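Local coordinates for protein CG4930 (Drosophila melanogaster, PDB 3ISM) that inhibits the nuclease EndoG by forming a complex with it, consistent with a general role as a ribonuclease inhibitor, at residues E220-R223 / T224-R228; D330-D333 / N334-L338; I49-D52 / D53-K56. The protein carries 1 engineered substitution. All coordinates share one frame; numbering follows the deposited sequence.

Contact 1: residues E220-R223 / T224-R228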
ATOM      1  N   GLU C 220      37.529  13.941 -15.055  1.00 50.89           N
ATOM      2  CA  GLU C 220      36.528  14.901 -14.591  1.00 50.83           C
ATOM      3  C   GLU C 220      35.940  15.703 -15.748  1.00 50.82           C
ATOM      4  O   GLU C 220      34.904  16.349 -15.603  1.00 50.86           O
ATOM      5  CB  GLU C 220      37.106  15.815 -13.511  1.00 50.83           C
ATOM      6  CG  GLU C 220      37.313  15.108 -12.181  1.00 50.84           C
ATOM      7  CD  GLU C 220      38.097  15.937 -11.187  1.00 51.13           C
ATOM      8  OE1 GLU C 220      37.638  17.045 -10.837  1.00 51.21           O
ATOM      9  OE2 GLU C 220      39.169  15.471 -10.748  1.00 51.24           O
ATOM     10  N   GLU C 221      36.619  15.649 -16.892  1.00 50.76           N
ATOM     11  CA  GLU C 221      36.095  16.164 -18.151  1.00 50.68           C
ATOM     12  C   GLU C 221      34.953  15.259 -18.616  1.00 50.52           C
ATOM     13  O   GLU C 221      33.943  15.735 -19.138  1.00 50.47           O
ATOM     14  CB  GLU C 221      37.215  16.202 -19.196  1.00 50.72           C
ATOM     15  CG  GLU C 221      36.868  16.905 -20.504  1.00 50.82           C
ATOM     16  CD  GLU C 221      38.080  17.078 -21.410  1.00 50.75           C
ATOM     17  OE1 GLU C 221      38.039  16.591 -22.563  1.00 50.67           O
ATOM     18  OE2 GLU C 221      39.077  17.690 -20.965  1.00 50.37           O
ATOM     19  N   TYR C 222      35.133  13.955 -18.414  1.00 50.40           N
ATOM     20  CA  TYR C 222      34.104  12.948 -18.669  1.00 50.24           C
ATOM     21  C   TYR C 222      32.962  13.098 -17.670  1.00 50.09           C
ATOM     22  O   TYR C 222      31.790  13.007 -18.040  1.00 49.97           O
ATOM     23  CB  TYR C 222      34.720  11.538 -18.585  1.00 50.28           C
ATOM     24  CG  TYR C 222      33.739  10.379 -18.472  1.00 50.22           C
ATOM     25  CD1 TYR C 222      33.346   9.657 -19.600  1.00 50.60           C
ATOM     26  CD2 TYR C 222      33.232   9.982 -17.234  1.00 50.30           C
ATOM     27  CE1 TYR C 222      32.455   8.587 -19.497  1.00 50.39           C
ATOM     28  CE2 TYR C 222      32.338   8.922 -17.125  1.00 50.29           C
ATOM     29  CZ  TYR C 222      31.957   8.228 -18.255  1.00 50.29           C
ATOM     30  OH  TYR C 222      31.077   7.177 -18.138  1.00 50.29           O
ATOM     31  N   ARG C 223      33.327  13.318 -16.406  1.00 49.96           N
ATOM     32  CA  ARG C 223      32.369  13.446 -15.312  1.00 49.89           C
ATOM     33  C   ARG C 223      31.436  14.634 -15.491  1.00 49.90           C
ATOM     34  O   ARG C 223      30.217  14.483 -15.418  1.00 49.88           O
ATOM     35  CB  ARG C 223      33.090  13.570 -13.968  1.00 49.86           C
ATOM     36  CG  ARG C 223      33.569  12.260 -13.380  1.00 49.72           C
ATOM     37  CD  ARG C 223      33.648  12.359 -11.866  1.00 49.70           C
ATOM     38  NE  ARG C 223      34.194  11.149 -11.263  1.00 49.64           N
ATOM     39  CZ  ARG C 223      35.406  11.063 -10.727  1.00 49.81           C
ATOM     40  NH1 ARG C 223      36.206  12.122 -10.709  1.00 49.72           N
ATOM     41  NH2 ARG C 223      35.817   9.917 -10.202  1.00 50.14           N
ATOM     42  N   THR C 224      32.019  15.809 -15.726  1.00 49.90           N
ATOM     43  CA  THR C 224      31.254  17.047 -15.877  1.00 49.87           C
ATOM     44  C   THR C 224      30.302  16.956 -17.070  1.00 49.91           C
ATOM     45  O   THR C 224      29.159  17.407 -16.990  1.00 49.85           O
ATOM     46  CB  THR C 224      32.180  18.280 -16.014  1.00 49.84           C
ATOM     47  OG1 THR C 224      33.235  18.194 -15.050  1.00 49.67           O
ATOM     48  CG2 THR C 224      31.403  19.576 -15.785  1.00 49.91           C
ATOM     49  N   LEU C 225      30.775  16.346 -18.157  1.00 49.90           N
ATOM     50  CA  LEU C 225      29.955  16.118 -19.347  1.00 49.99           C
ATOM     51  C   LEU C 225      28.794  15.166 -19.056  1.00 49.96           C
ATOM     52  O   LEU C 225      27.696  15.328 -19.595  1.00 49.83           O
ATOM     53  CB  LEU C 225      30.813  15.571 -20.493  1.00 49.98           C
ATOM     54  CG  LEU C 225      30.227  15.614 -21.909  1.00 50.11           C
ATOM     55  CD1 LEU C 225      30.096  17.048 -22.411  1.00 50.28           C
ATOM     56  CD2 LEU C 225      31.080  14.796 -22.864  1.00 50.17           C
ATOM     57  N   MET C 226      29.049  14.179 -18.200  1.00 50.03           N
ATOM     58  CA  MET C 226      28.023  13.237 -17.764  1.00 50.13           C
ATOM     59  C   MET C 226      27.051  13.914 -16.796  1.00 50.05           C
ATOM     60  O   MET C 226      25.872  13.566 -16.747  1.00 49.94           O
ATOM     61  CB  MET C 226      28.669  12.017 -17.098  1.00 50.29           C
ATOM     62  CG  MET C 226      27.806  10.756 -17.080  1.00 50.56           C
ATOM     63  SD  MET C 226      27.714   9.940 -18.690  1.00 51.19           S
ATOM     64  CE  MET C 226      26.827   8.449 -18.251  1.00 50.82           C
ATOM     65  N   LYS C 227      27.553  14.881 -16.034  1.00 49.97           N
ATOM     66  CA  LYS C 227      26.729  15.627 -15.085  1.00 50.01           C
ATOM     67  C   LYS C 227      25.832  16.657 -15.780  1.00 49.93           C
ATOM     68  O   LYS C 227      24.754  16.984 -15.280  1.00 49.75           O
ATOM     69  CB  LYS C 227      27.604  16.308 -14.028  1.00 50.07           C
ATOM     70  CG  LYS C 227      28.189  15.357 -12.992  1.00 50.31           C
ATOM     71  CD  LYS C 227      29.306  16.018 -12.197  1.00 50.48           C
ATOM     72  CE  LYS C 227      30.156  14.983 -11.475  1.00 50.33           C
ATOM     73  NZ  LYS C 227      31.342  15.599 -10.821  1.00 50.18           N
ATOM     74  N   ARG C 228      26.284  17.155 -16.931  1.00 49.84           N
ATOM     75  CA  ARG C 228      25.552  18.168 -17.692  1.00 49.74           C
ATOM     76  C   ARG C 228      24.412  17.584 -18.528  1.00 49.68           C
ATOM     77  O   ARG C 228      23.263  18.016 -18.407  1.00 49.59           O
ATOM     78  CB  ARG C 228      26.497  18.952 -18.611  1.00 49.75           C
ATOM     79  CG  ARG C 228      27.358  19.993 -17.920  1.00 49.64           C
ATOM     80  CD  ARG C 228      28.051  20.874 -18.946  1.00 49.64           C
ATOM     81  NE  ARG C 228      29.351  21.347 -18.474  1.00 49.80           N
ATOM     82  CZ  ARG C 228      29.567  22.524 -17.891  1.00 49.95           C
ATOM     83  NH1 ARG C 228      28.567  23.379 -17.694  1.00 50.06           N
ATOM     84  NH2 ARG C 228      30.794  22.846 -17.503  1.00 50.04           N
TER
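M226 and Y222, one helical turn apart, carry a Met-aromatic contact: SD stands 5.2 Å from the centroid of the Y222 ring, 32° off the ring normal, an oblique approach. The M226 chain first runs with CG anti to its own N (chi1 -158°), and the bend at chi2 keeps SD beside the ring while CE runs on past it. R223 and K227, likewise a turn apart, lie side by side and point the same way. Their aliphatic parts touch, R223 CB to K227 CE at 4.1 Å, while R223 NE and K227 NZ stay 5.3 Å apart. On the same helix T224 folds back on the preceding turn. Its OG1 donates to E220 O, nearly in line with the C=O bond, at a modelled 2.5 Å that is probably an underestimate; T224 N bonds to the same oxygen at 2.9 Å, giving E220 O two donors from one residue. The ordinary i to i+4 bond from K227 N to R223 O continues the helical pattern. Inward, helix 220-229 rests on two helices: Y222 packs on I248 and A252 of helix 238-261 and on L276 and Y280 of helix 267-287, where its OH is hydrogen-bonded to D283 OD2.

Contact 2: residues D330-D333 / N334-L338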
ATOM      1  N   ASP C 330      24.261  -5.109 -11.922  1.00 26.92           N
ATOM      2  CA  ASP C 330      22.974  -5.781 -11.771  1.00 25.84           C
ATOM      3  C   ASP C 330      22.480  -6.410 -13.066  1.00 25.90           C
ATOM      4  O   ASP C 330      21.370  -6.931 -13.127  1.00 25.95           O
ATOM      5  CB  ASP C 330      21.911  -4.862 -11.126  1.00 25.68           C
ATOM      6  CG  ASP C 330      21.423  -3.735 -12.039  1.00 23.95           C
ATOM      7  OD1 ASP C 330      20.478  -3.029 -11.611  1.00 23.17           O
ATOM      8  OD2 ASP C 330      21.957  -3.536 -13.156  1.00 21.81           O
ATOM      9  N   TYR C 331      23.315  -6.371 -14.102  1.00 26.03           N
ATOM     10  CA  TYR C 331      23.044  -7.114 -15.337  1.00 25.89           C
ATOM     11  C   TYR C 331      23.329  -8.604 -15.173  1.00 26.19           C
ATOM     12  O   TYR C 331      23.013  -9.395 -16.072  1.00 25.81           O
ATOM     13  CB  TYR C 331      23.879  -6.567 -16.490  1.00 25.91           C
ATOM     14  CG  TYR C 331      23.252  -5.402 -17.191  1.00 24.90           C
ATOM     15  CD1 TYR C 331      22.486  -5.594 -18.328  1.00 25.18           C
ATOM     16  CD2 TYR C 331      23.424  -4.104 -16.717  1.00 24.98           C
ATOM     17  CE1 TYR C 331      21.898  -4.521 -18.989  1.00 25.70           C
ATOM     18  CE2 TYR C 331      22.848  -3.020 -17.370  1.00 25.02           C
ATOM     19  CZ  TYR C 331      22.085  -3.238 -18.500  1.00 25.43           C
ATOM     20  OH  TYR C 331      21.509  -2.180 -19.152  1.00 26.23           O
ATOM     21  N   TYR C 332      23.915  -8.976 -14.029  1.00 26.22           N
ATOM     22  CA  TYR C 332      24.361 -10.339 -13.782  1.00 27.29           C
ATOM     23  C   TYR C 332      24.021 -10.887 -12.383  1.00 27.54           C
ATOM     24  O   TYR C 332      23.753 -10.121 -11.452  1.00 27.83           O
ATOM     25  CB  TYR C 332      25.876 -10.420 -14.000  1.00 27.69           C
ATOM     26  CG  TYR C 332      26.348  -9.757 -15.272  1.00 28.90           C
ATOM     27  CD1 TYR C 332      26.843  -8.450 -15.261  1.00 29.05           C
ATOM     28  CD2 TYR C 332      26.264 -10.422 -16.493  1.00 29.56           C
ATOM     29  CE1 TYR C 332      27.287  -7.841 -16.426  1.00 29.21           C
ATOM     30  CE2 TYR C 332      26.697  -9.814 -17.667  1.00 30.20           C
ATOM     31  CZ  TYR C 332      27.203  -8.526 -17.627  1.00 29.10           C
ATOM     32  OH  TYR C 332      27.619  -7.925 -18.793  1.00 28.95           O
ATOM     33  N   ASP C 333      24.037 -12.214 -12.248  1.00 27.57           N
ATOM     34  CA  ASP C 333      23.929 -12.879 -10.942  1.00 27.78           C
ATOM     35  C   ASP C 333      24.863 -14.095 -10.806  1.00 28.19           C
ATOM     36  O   ASP C 333      25.710 -14.326 -11.665  1.00 28.29           O
ATOM     37  CB  ASP C 333      22.473 -13.266 -10.639  1.00 27.66           C
ATOM     38  CG  ASP C 333      21.854 -14.180 -11.700  1.00 27.64           C
ATOM     39  OD1 ASP C 333      22.570 -15.008 -12.319  1.00 25.52           O
ATOM     40  OD2 ASP C 333      20.621 -14.063 -11.902  1.00 28.06           O
ATOM     41  N   ASN C 334      24.677 -14.869  -9.738  1.00 28.61           N
ATOM     42  CA  ASN C 334      25.480 -16.057  -9.428  1.00 29.43           C
ATOM     43  C   ASN C 334      25.735 -17.065 -10.548  1.00 29.39           C
ATOM     44  O   ASN C 334      26.876 -17.460 -10.771  1.00 29.46           O
ATOM     45  CB  ASN C 334      24.873 -16.809  -8.236  1.00 29.64           C
ATOM     46  CG  ASN C 334      25.438 -16.356  -6.920  1.00 30.97           C
ATOM     47  OD1 ASN C 334      26.241 -15.419  -6.872  1.00 32.55           O
ATOM     48  ND2 ASN C 334      25.023 -17.012  -5.833  1.00 31.25           N
ATOM     49  N   GLU C 335      24.671 -17.483 -11.230  1.00 29.50           N
ATOM     50  CA  GLU C 335      24.741 -18.529 -12.247  1.00 29.47           C
ATOM     51  C   GLU C 335      25.544 -18.125 -13.489  1.00 29.99           C
ATOM     52  O   GLU C 335      25.995 -18.984 -14.248  1.00 30.03           O
ATOM     53  CB  GLU C 335      23.330 -18.982 -12.640  1.00 29.30           C
ATOM     54  CG  GLU C 335      22.686 -19.918 -11.632  1.00 28.86           C
ATOM     55  CD  GLU C 335      21.342 -20.464 -12.099  1.00 28.78           C
ATOM     56  OE1 GLU C 335      20.411 -19.660 -12.307  1.00 27.90           O
ATOM     57  OE2 GLU C 335      21.214 -21.698 -12.249  1.00 26.65           O
ATOM     58  N   ASP C 336      25.725 -16.819 -13.683  1.00 30.61           N
ATOM     59  CA  ASP C 336      26.504 -16.295 -14.806  1.00 31.21           C
ATOM     60  C   ASP C 336      27.997 -16.640 -14.685  1.00 31.60           C
ATOM     61  O   ASP C 336      28.555 -16.608 -13.579  1.00 31.59           O
ATOM     62  CB  ASP C 336      26.294 -14.783 -14.937  1.00 30.97           C
ATOM     63  CG  ASP C 336      24.862 -14.430 -15.299  1.00 31.57           C
ATOM     64  OD1 ASP C 336      24.238 -15.187 -16.072  1.00 31.43           O
ATOM     65  OD2 ASP C 336      24.355 -13.395 -14.816  1.00 32.19           O
ATOM     66  N   PRO C 337      28.637 -16.990 -15.823  1.00 31.88           N
ATOM     67  CA  PRO C 337      30.059 -17.355 -15.814  1.00 32.10           C
ATOM     68  C   PRO C 337      30.958 -16.131 -15.649  1.00 32.16           C
ATOM     69  O   PRO C 337      30.792 -15.141 -16.370  1.00 32.19           O
ATOM     70  CB  PRO C 337      30.271 -17.999 -17.191  1.00 32.07           C
ATOM     71  CG  PRO C 337      29.213 -17.396 -18.068  1.00 31.93           C
ATOM     72  CD  PRO C 337      28.046 -17.061 -17.175  1.00 31.85           C
ATOM     73  N   LEU C 338      31.890 -16.200 -14.703  1.00 32.20           N
ATOM     74  CA  LEU C 338      32.825 -15.100 -14.468  1.00 32.59           C
ATOM     75  C   LEU C 338      33.875 -15.029 -15.593  1.00 32.81           C
ATOM     76  O   LEU C 338      34.195 -16.052 -16.211  1.00 32.59           O
ATOM     77  CB  LEU C 338      33.488 -15.246 -13.089  1.00 32.62           C
ATOM     78  CG  LEU C 338      32.630 -14.931 -11.852  1.00 32.68           C
ATOM     79  CD1 LEU C 338      33.141 -15.674 -10.623  1.00 32.54           C
ATOM     80  CD2 LEU C 338      32.556 -13.438 -11.578  1.00 32.05           C
TER
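D336 reaches back across a type I beta turn, D333 to D336, and its carboxylate takes the backbone N-H at the start of that turn. The bond from D333 N to D336 OD2 is 2.8 Å long and fairly straight; it meets the oxygen on the anti side, 32° out of the carboxylate plane. D336 N answers with the turn's own bond to D333 O, 3.2 Å, so the two residues are joined by one side-chain and one backbone bond. With CG anti to its own carbonyl carbon (chi1 -65°), the D336 side chain is laid toward D333. D336 OD2 also lies at the edge of the Y332 ring, near its plane, with the ring and carboxylate planes at 90° and Y332 CB 3.4 Å from OD2. The carboxylates of D333 and D336 have nearly parallel planes, and D333 OD1 stands 3.5 Å from D336 OD2, a like-charge approach. Part of that charge is probably offset by R70 of the CG8862 chain, which forms a salt bridge with D336 OD2. With an alanine at D336, D333 N would probably lose its acceptor and R70 of the CG8862 chain its carboxylate partner. Further out, this loop is part of the inhibitor's interface with its partner: E335 OE1 forms a salt bridge with R145 NH2 of the CG8862 chain.

Contact 3: residues I49-D52 / D53-K56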
ATOM      1  N   ILE C  49     -13.577 -14.134  14.206  1.00 31.82           N
ATOM      2  CA  ILE C  49     -14.667 -13.631  13.363  1.00 31.76           C
ATOM      3  C   ILE C  49     -16.027 -14.154  13.829  1.00 31.88           C
ATOM      4  O   ILE C  49     -16.269 -15.365  13.870  1.00 31.56           O
ATOM      5  CB  ILE C  49     -14.433 -13.901  11.855  1.00 31.67           C
ATOM      6  CG1 ILE C  49     -13.313 -12.994  11.334  1.00 30.95           C
ATOM      7  CG2 ILE C  49     -15.724 -13.658  11.047  1.00 31.50           C
ATOM      8  CD1 ILE C  49     -12.873 -13.314   9.926  1.00 29.28           C
ATOM      9  N   VAL C  50     -16.886 -13.205  14.197  1.00 31.85           N
ATOM     10  CA  VAL C  50     -18.209 -13.461  14.755  1.00 32.20           C
ATOM     11  C   VAL C  50     -19.231 -12.580  14.022  1.00 31.69           C
ATOM     12  O   VAL C  50     -18.922 -11.440  13.643  1.00 31.65           O
ATOM     13  CB  VAL C  50     -18.230 -13.143  16.284  1.00 32.59           C
ATOM     14  CG1 VAL C  50     -19.637 -13.290  16.881  1.00 33.15           C
ATOM     15  CG2 VAL C  50     -17.242 -14.053  17.042  1.00 33.10           C
ATOM     16  N   ASP C  51     -20.427 -13.116  13.796  1.00 30.59           N
ATOM     17  CA  ASP C  51     -21.560 -12.330  13.300  1.00 29.92           C
ATOM     18  C   ASP C  51     -21.723 -11.047  14.147  1.00 29.30           C
ATOM     19  O   ASP C  51     -21.764 -11.109  15.383  1.00 28.90           O
ATOM     20  CB  ASP C  51     -22.835 -13.188  13.366  1.00 30.03           C
ATOM     21  CG  ASP C  51     -24.064 -12.490  12.799  1.00 30.27           C
ATOM     22  OD1 ASP C  51     -24.022 -11.276  12.520  1.00 29.86           O
ATOM     23  OD2 ASP C  51     -25.086 -13.178  12.619  1.00 31.52           O
ATOM     24  N   ASP C  52     -21.807  -9.899  13.465  1.00 28.60           N
ATOM     25  CA  ASP C  52     -21.965  -8.613  14.156  0.50 28.25           C
ATOM     26  C   ASP C  52     -23.262  -8.566  14.957  1.00 28.17           C
ATOM     27  O   ASP C  52     -23.304  -7.906  15.988  1.00 28.30           O
ATOM     28  CB  ASP C  52     -21.913  -7.420  13.186  0.50 28.25           C
ATOM     29  CG  ASP C  52     -20.600  -7.328  12.430  0.50 27.79           C
ATOM     30  OD1 ASP C  52     -19.584  -6.853  12.986  0.50 26.88           O
ATOM     31  OD2 ASP C  52     -20.602  -7.718  11.253  0.50 28.48           O
ATOM     32  N   ASP C  53     -24.300  -9.271  14.496  1.00 27.84           N
ATOM     33  CA  ASP C  53     -25.564  -9.397  15.231  1.00 28.13           C
ATOM     34  C   ASP C  53     -25.353  -9.983  16.636  1.00 27.77           C
ATOM     35  O   ASP C  53     -25.954  -9.518  17.602  1.00 27.46           O
ATOM     36  CB  ASP C  53     -26.582 -10.254  14.454  1.00 28.04           C
ATOM     37  CG  ASP C  53     -27.269  -9.489  13.316  1.00 29.73           C
ATOM     38  OD1 ASP C  53     -27.266  -8.239  13.330  1.00 31.28           O
ATOM     39  OD2 ASP C  53     -27.839 -10.143  12.408  1.00 31.19           O
ATOM     40  N   VAL C  54     -24.500 -11.005  16.728  1.00 27.47           N
ATOM     41  CA  VAL C  54     -24.175 -11.662  17.998  1.00 27.27           C
ATOM     42  C   VAL C  54     -23.437 -10.702  18.921  1.00 27.55           C
ATOM     43  O   VAL C  54     -23.776 -10.569  20.094  1.00 27.82           O
ATOM     44  CB  VAL C  54     -23.327 -12.933  17.756  1.00 26.94           C
ATOM     45  CG1 VAL C  54     -22.796 -13.516  19.065  1.00 27.22           C
ATOM     46  CG2 VAL C  54     -24.146 -13.984  16.985  1.00 27.17           C
ATOM     47  N   THR C  55     -22.427 -10.030  18.377  1.00 27.97           N
ATOM     48  CA  THR C  55     -21.607  -9.095  19.134  1.00 28.45           C
ATOM     49  C   THR C  55     -22.453  -7.938  19.651  1.00 28.65           C
ATOM     50  O   THR C  55     -22.352  -7.566  20.826  1.00 28.69           O
ATOM     51  CB  THR C  55     -20.437  -8.572  18.280  1.00 28.98           C
ATOM     52  OG1 THR C  55     -19.660  -9.687  17.815  1.00 29.27           O
ATOM     53  CG2 THR C  55     -19.547  -7.614  19.082  1.00 29.13           C
ATOM     54  N   LYS C  56     -23.299  -7.385  18.785  1.00 29.54           N
ATOM     55  CA  LYS C  56     -24.219  -6.326  19.198  1.00 30.84           C
ATOM     56  C   LYS C  56     -25.129  -6.758  20.364  1.00 29.98           C
ATOM     57  O   LYS C  56     -25.273  -6.023  21.345  1.00 29.78           O
ATOM     58  CB  LYS C  56     -25.067  -5.844  18.026  1.00 31.27           C
ATOM     59  CG  LYS C  56     -25.796  -4.527  18.321  1.00 32.91           C
ATOM     60  CD  LYS C  56     -26.677  -4.084  17.143  1.00 33.96           C
ATOM     61  CE  LYS C  56     -27.324  -2.705  17.405  1.00 37.04           C
ATOM     62  NZ  LYS C  56     -28.286  -2.314  16.317  1.00 40.14           N
TER
HETATM   63  O   HOH W   1     -18.135  -8.949  15.688  1.00 23.41           O
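D51 O is approached by two backbone donors: T55 N at 3.3 Å, straight at 164°, and V54 N at 3.1 Å in a weak, bent bond. D51 is also the N-cap of the helix that follows, since its side-chain OD1 accepts from D53 N at 2.8 Å. The N-H reaches OD1 from above the carboxylate, 56° out of its plane. Holding CG anti to its own N (chi1 -177°) swings the D51 carboxylate over the first turn, where OD1 also lies 3.4 Å from D53 CB. The cap's negative charge faces the helix start, whose dipole would be expected to favour it, although D53 OD2 comes within 4.0 Å of OD1. K56 N bonds to D52 O and continues the helical pattern. Next to the cap, V50 CG1 rests 3.8 Å from V54 CB, the two valine side chains crossing at about a right angle, and touches T55 OG1 as well. A water joins T55 OG1, 2.7 Å away, to V50 O through a weak bond, a loose water link between loop and helix. In the conformer given, D52 OD2 bonds to Q77 of the CG8862 chain, and K56 NZ forms a salt bridge with D74 of that chain. The contact thus marks the point where the loop after helix 32-43 turns into helix 52-75.

Overall arrangement
Along the chain contact 3 comes first, then contact 1, then contact 2. Contact 3 opens helix 52-75, within the Ku C-terminal-like region. Contact 1 lies on helix 220-229. Contact 2 lies in the loop between helices 309-317 and 340-343. The centres of contacts 1 and 2 are about 29 Å apart, on the same side of the chain's centre; contact 3 lies opposite contact 1, its centre about 67 Å from that of contact 1 and about 56 Å from that of contact 2. None touches another. Contact 1 packs against helices of its own chain. This inhibitor, built of helices and loops without strands, meets the CG8862 chain through the widely separated contacts 2 and 3.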